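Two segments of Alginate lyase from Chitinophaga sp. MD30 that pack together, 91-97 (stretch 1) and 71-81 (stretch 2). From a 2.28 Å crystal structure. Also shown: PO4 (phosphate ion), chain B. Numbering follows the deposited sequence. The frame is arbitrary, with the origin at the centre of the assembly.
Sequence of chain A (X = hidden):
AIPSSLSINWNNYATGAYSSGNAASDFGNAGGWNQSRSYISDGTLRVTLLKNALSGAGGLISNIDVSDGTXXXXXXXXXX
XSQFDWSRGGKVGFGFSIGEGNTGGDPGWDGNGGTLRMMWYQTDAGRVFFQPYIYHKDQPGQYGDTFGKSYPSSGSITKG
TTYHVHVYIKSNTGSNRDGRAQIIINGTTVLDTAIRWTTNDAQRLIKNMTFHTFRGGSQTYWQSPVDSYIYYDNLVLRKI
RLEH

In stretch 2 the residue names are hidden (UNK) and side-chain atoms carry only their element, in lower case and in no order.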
# COMPACT_ATOMS: atom_id res chain seq x y z
N LYS A 91 0.07 4.28 6.39
CA LYS A 91 0.10 3.43 5.20
C LYS A 91 1.53 3.35 4.63
O LYS A 91 2.30 4.31 4.71
CB LYS A 91 -0.88 3.95 4.14
CG LYS A 91 -2.37 3.62 4.38
CD LYS A 91 -2.90 4.16 5.72
CE LYS A 91 -4.41 4.07 5.86
NZ LYS A 91 -4.76 4.36 7.27
N VAL A 92 1.85 2.21 4.04
CA VAL A 92 3.20 1.94 3.54
C VAL A 92 3.10 1.01 2.33
O VAL A 92 2.22 0.16 2.26
CB VAL A 92 4.10 1.34 4.65
CG1 VAL A 92 3.54 -0.00 5.13
CG2 VAL A 92 5.54 1.18 4.18
N GLY A 93 4.00 1.19 1.37
CA GLY A 93 4.17 0.23 0.29
C GLY A 93 3.05 0.23 -0.74
O GLY A 93 2.18 1.09 -0.78
N PHE A 94 3.09 -0.80 -1.58
CA PHE A 94 2.30 -0.88 -2.79
C PHE A 94 1.16 -1.87 -2.61
O PHE A 94 1.38 -3.00 -2.18
CB PHE A 94 3.18 -1.29 -3.97
CG PHE A 94 4.21 -0.24 -4.33
CD1 PHE A 94 5.40 -0.15 -3.64
CD2 PHE A 94 3.96 0.66 -5.36
CE1 PHE A 94 6.34 0.82 -3.97
CE2 PHE A 94 4.89 1.63 -5.70
CZ PHE A 94 6.08 1.72 -5.00
N GLY A 95 -0.06 -1.42 -2.92
CA GLY A 95 -1.24 -2.26 -2.87
C GLY A 95 -2.12 -2.10 -4.09
O GLY A 95 -1.68 -1.60 -5.13
N PHE A 96 -3.38 -2.50 -3.97
CA PHE A 96 -4.31 -2.52 -5.09
C PHE A 96 -5.65 -1.96 -4.65
O PHE A 96 -5.98 -1.95 -3.46
CB PHE A 96 -4.50 -3.94 -5.65
CG PHE A 96 -3.26 -4.52 -6.27
CD1 PHE A 96 -2.85 -4.14 -7.54
CD2 PHE A 96 -2.50 -5.46 -5.59
CE1 PHE A 96 -1.70 -4.67 -8.11
CE2 PHE A 96 -1.35 -6.01 -6.16
CZ PHE A 96 -0.96 -5.62 -7.42
N SER A 97 -6.42 -1.51 -5.64
CA SER A 97 -7.76 -1.00 -5.43
C SER A 97 -8.71 -1.59 -6.46
O SER A 97 -8.47 -1.47 -7.66
CB SER A 97 -7.79 0.51 -5.55
OG SER A 97 -7.73 0.81 -6.93
N UNK A 71 -6.81 -10.74 -11.58
CA UNK A 71 -5.73 -11.34 -10.80
C UNK A 71 -4.46 -10.51 -10.94
O UNK A 71 -3.96 -10.31 -12.05
o UNK A 71 -7.53 -13.75 -12.49
c UNK A 71 -5.42 -12.76 -11.23
c UNK A 71 -6.24 -13.78 -10.51
o UNK A 71 -8.02 -15.25 -10.95
c UNK A 71 -7.35 -14.29 -11.37
N UNK A 72 -3.92 -10.09 -9.80
CA UNK A 72 -2.78 -9.19 -9.77
C UNK A 72 -1.86 -9.60 -8.64
O UNK A 72 -2.27 -10.25 -7.67
c UNK A 72 -3.98 -5.94 -12.89
o UNK A 72 -2.55 -4.70 -14.38
c UNK A 72 -1.80 -6.40 -11.24
c UNK A 72 -4.13 -6.67 -11.72
c UNK A 72 -1.63 -5.66 -12.40
c UNK A 72 -3.22 -7.72 -9.60
c UNK A 72 -3.05 -6.90 -10.87
c UNK A 72 -2.73 -5.43 -13.22
N UNK A 73 -0.59 -9.22 -8.78
CA UNK A 73 0.37 -9.41 -7.71
C UNK A 73 1.39 -8.31 -7.80
O UNK A 73 1.53 -7.66 -8.84
o UNK A 73 3.46 -12.29 -10.04
o UNK A 73 2.61 -12.90 -8.10
c UNK A 73 2.73 -12.11 -9.06
c UNK A 73 1.93 -10.86 -9.02
c UNK A 73 1.06 -10.78 -7.80
N UNK A 74 2.11 -8.09 -6.70
CA UNK A 74 3.29 -7.24 -6.78
C UNK A 74 4.27 -7.66 -5.69
O UNK A 74 3.92 -8.39 -4.76
c UNK A 74 2.94 -5.74 -6.68
c UNK A 74 2.88 -4.96 -4.27
c UNK A 74 1.51 -3.82 -6.02
c UNK A 74 2.08 -5.15 -5.56
N UNK A 75 5.51 -7.20 -5.84
CA UNK A 75 6.60 -7.45 -4.91
C UNK A 75 7.42 -6.17 -4.79
O UNK A 75 7.61 -5.45 -5.77
c UNK A 75 7.00 -9.98 -5.00
o UNK A 75 7.44 -10.53 -3.97
c UNK A 75 7.53 -8.60 -5.36
o UNK A 75 6.14 -10.51 -5.74
N UNK A 76 7.93 -5.92 -3.59
CA UNK A 76 8.80 -4.77 -3.35
C UNK A 76 9.49 -5.00 -2.03
O UNK A 76 9.07 -5.84 -1.22
c UNK A 76 7.40 -2.81 -0.97
c UNK A 76 7.03 -3.33 -2.20
c UNK A 76 8.02 -3.45 -3.34
c UNK A 76 5.21 -3.16 -0.12
o UNK A 76 4.30 -3.07 0.90
c UNK A 76 6.51 -2.73 0.06
c UNK A 76 5.72 -3.78 -2.36
c UNK A 76 4.81 -3.68 -1.33
N UNK A 77 10.55 -4.24 -1.81
CA UNK A 77 11.22 -4.20 -0.53
C UNK A 77 10.95 -2.86 0.12
O UNK A 77 10.75 -1.85 -0.55
c UNK A 77 12.74 -4.40 -0.66
c UNK A 77 13.08 -5.78 -1.15
o UNK A 77 12.47 -6.74 -0.63
o UNK A 77 13.93 -5.89 -2.05
N UNK A 78 10.92 -2.87 1.44
CA UNK A 78 10.65 -1.66 2.20
C UNK A 78 11.51 -1.69 3.45
O UNK A 78 11.73 -2.75 4.04
c UNK A 78 8.92 -0.29 3.40
c UNK A 78 9.15 -1.52 2.53
c UNK A 78 8.63 -2.78 3.19
N UNK A 79 12.04 -0.53 3.82
CA UNK A 79 12.90 -0.36 4.99
C UNK A 79 12.54 0.96 5.65
O UNK A 79 12.47 1.99 4.97
c UNK A 79 16.55 0.14 5.72
c UNK A 79 17.57 1.67 4.09
c UNK A 79 14.38 -0.37 4.59
n UNK A 79 16.99 0.51 4.38
n UNK A 79 17.76 2.58 5.05
n UNK A 79 17.94 1.94 2.84
c UNK A 79 15.34 -0.78 5.69
N UNK A 80 12.30 0.93 6.95
CA UNK A 80 12.12 2.17 7.69
C UNK A 80 13.49 2.74 8.04
O UNK A 80 14.44 2.00 8.31
c UNK A 80 9.87 1.65 8.70
c UNK A 80 8.93 2.68 8.65
c UNK A 80 7.61 2.42 8.39
c UNK A 80 11.30 1.95 8.96
c UNK A 80 9.44 0.34 8.50
c UNK A 80 7.19 1.12 8.20
c UNK A 80 8.11 0.07 8.25
N UNK A 81 13.58 4.07 8.00
CA UNK A 81 14.83 4.75 8.28
C UNK A 81 15.36 4.36 9.66
O UNK A 81 14.66 3.81 10.50
c UNK A 81 17.38 8.21 9.50
c UNK A 81 16.81 7.47 7.52
n UNK A 81 17.74 8.18 8.23
c UNK A 81 14.62 6.26 8.19
c UNK A 81 15.86 7.06 8.39
n UNK A 81 16.25 7.53 9.63
P PO4 B . -8.33 5.21 6.18
O1 PO4 B . -7.58 5.50 4.91
O2 PO4 B . -9.23 6.39 6.50
O3 PO4 B . -7.39 5.07 7.35
O4 PO4 B . -9.21 3.97 5.98
O HOH W 1 1.94 -3.34 0.26

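Position 71 carries three side-chain carbons in a row, the third bearing two oxygens. It does not touch stretch 1. This is Glu71.

Position 72 has one carbon, then a ring of six carbons bearing one oxygen. Its CB lies over one face of the Phe96 ring, 4.0 Å from the ring centroid, a CH-pi contact. A ring with a single oxygen identifies Tyr72. Its CD1 is 3.6 Å from Phe96 CE1, and the two rings meet obliquely, with planes at 45°.

Position 73 again shows three carbons, the last with two oxygens. The CA-to-CB bond points away from stretch 1. This is Glu73. Its backbone O lies at the edge of the Phe96 ring, 3.5 Å from Phe96 CZ.

Position 74 has four carbons, forked at the second, and no other element. Its CA-to-CB bond points toward stretch 1, and the side chain packs on both Phe94 and Phe96. The fork at the second carbon gives Leu74. CD2 is 3.7 Å from Phe94 CB and 3.4 Å from Phe96 CZ.

Position 75 has two carbons, the second with two oxygens, and its CA-to-CB bond points away. It is Asp75.

Position 76 has one carbon and a six-carbon ring with one oxygen, reaching Gly93 and Phe94. It is Tyr76. The edge of Phe94 meets its ring face, with centroids 5.4 Å apart. Tyr76 OH is 3.4 Å from Gly93 CA. A CB on Gly93 would fall 1.9 Å from that OH, a clash, and the positive phi of Gly93 also favours glycine. Water 1 bridges the strands, 2.5 Å from Tyr76 OH and 2.5 Å from Phe94 O, donating to the latter.

Position 77 has two carbons, the second with two oxygens, and touches nothing on stretch 1. It is Asp77.

Position 78 has three carbons, branched at the first, near Val92. It is Val78; its CG2 lies 3.8 Å from Val92 CG2.

Position 79 has three carbons, a nitrogen, then a carbon with two more nitrogens. It is Arg79, out of reach of stretch 1.

Position 80 has one carbon and a six-carbon ring without oxygen, whose end comes near Val92. It is Phe80; its CZ lies 4.3 Å from Val92 CG2.

Position 81 has one carbon and a five-membered ring of three carbons and two nitrogens. It is His81, beyond contact.

No direct hydrogen bond joins the stretches. Strand 94-97 runs nearly antiparallel to strand 71-80, and the contact is mainly apolar and aromatic packing, supplemented by one water bridge.

Stretch 2, residues 71-81: EYELDYDVRFH
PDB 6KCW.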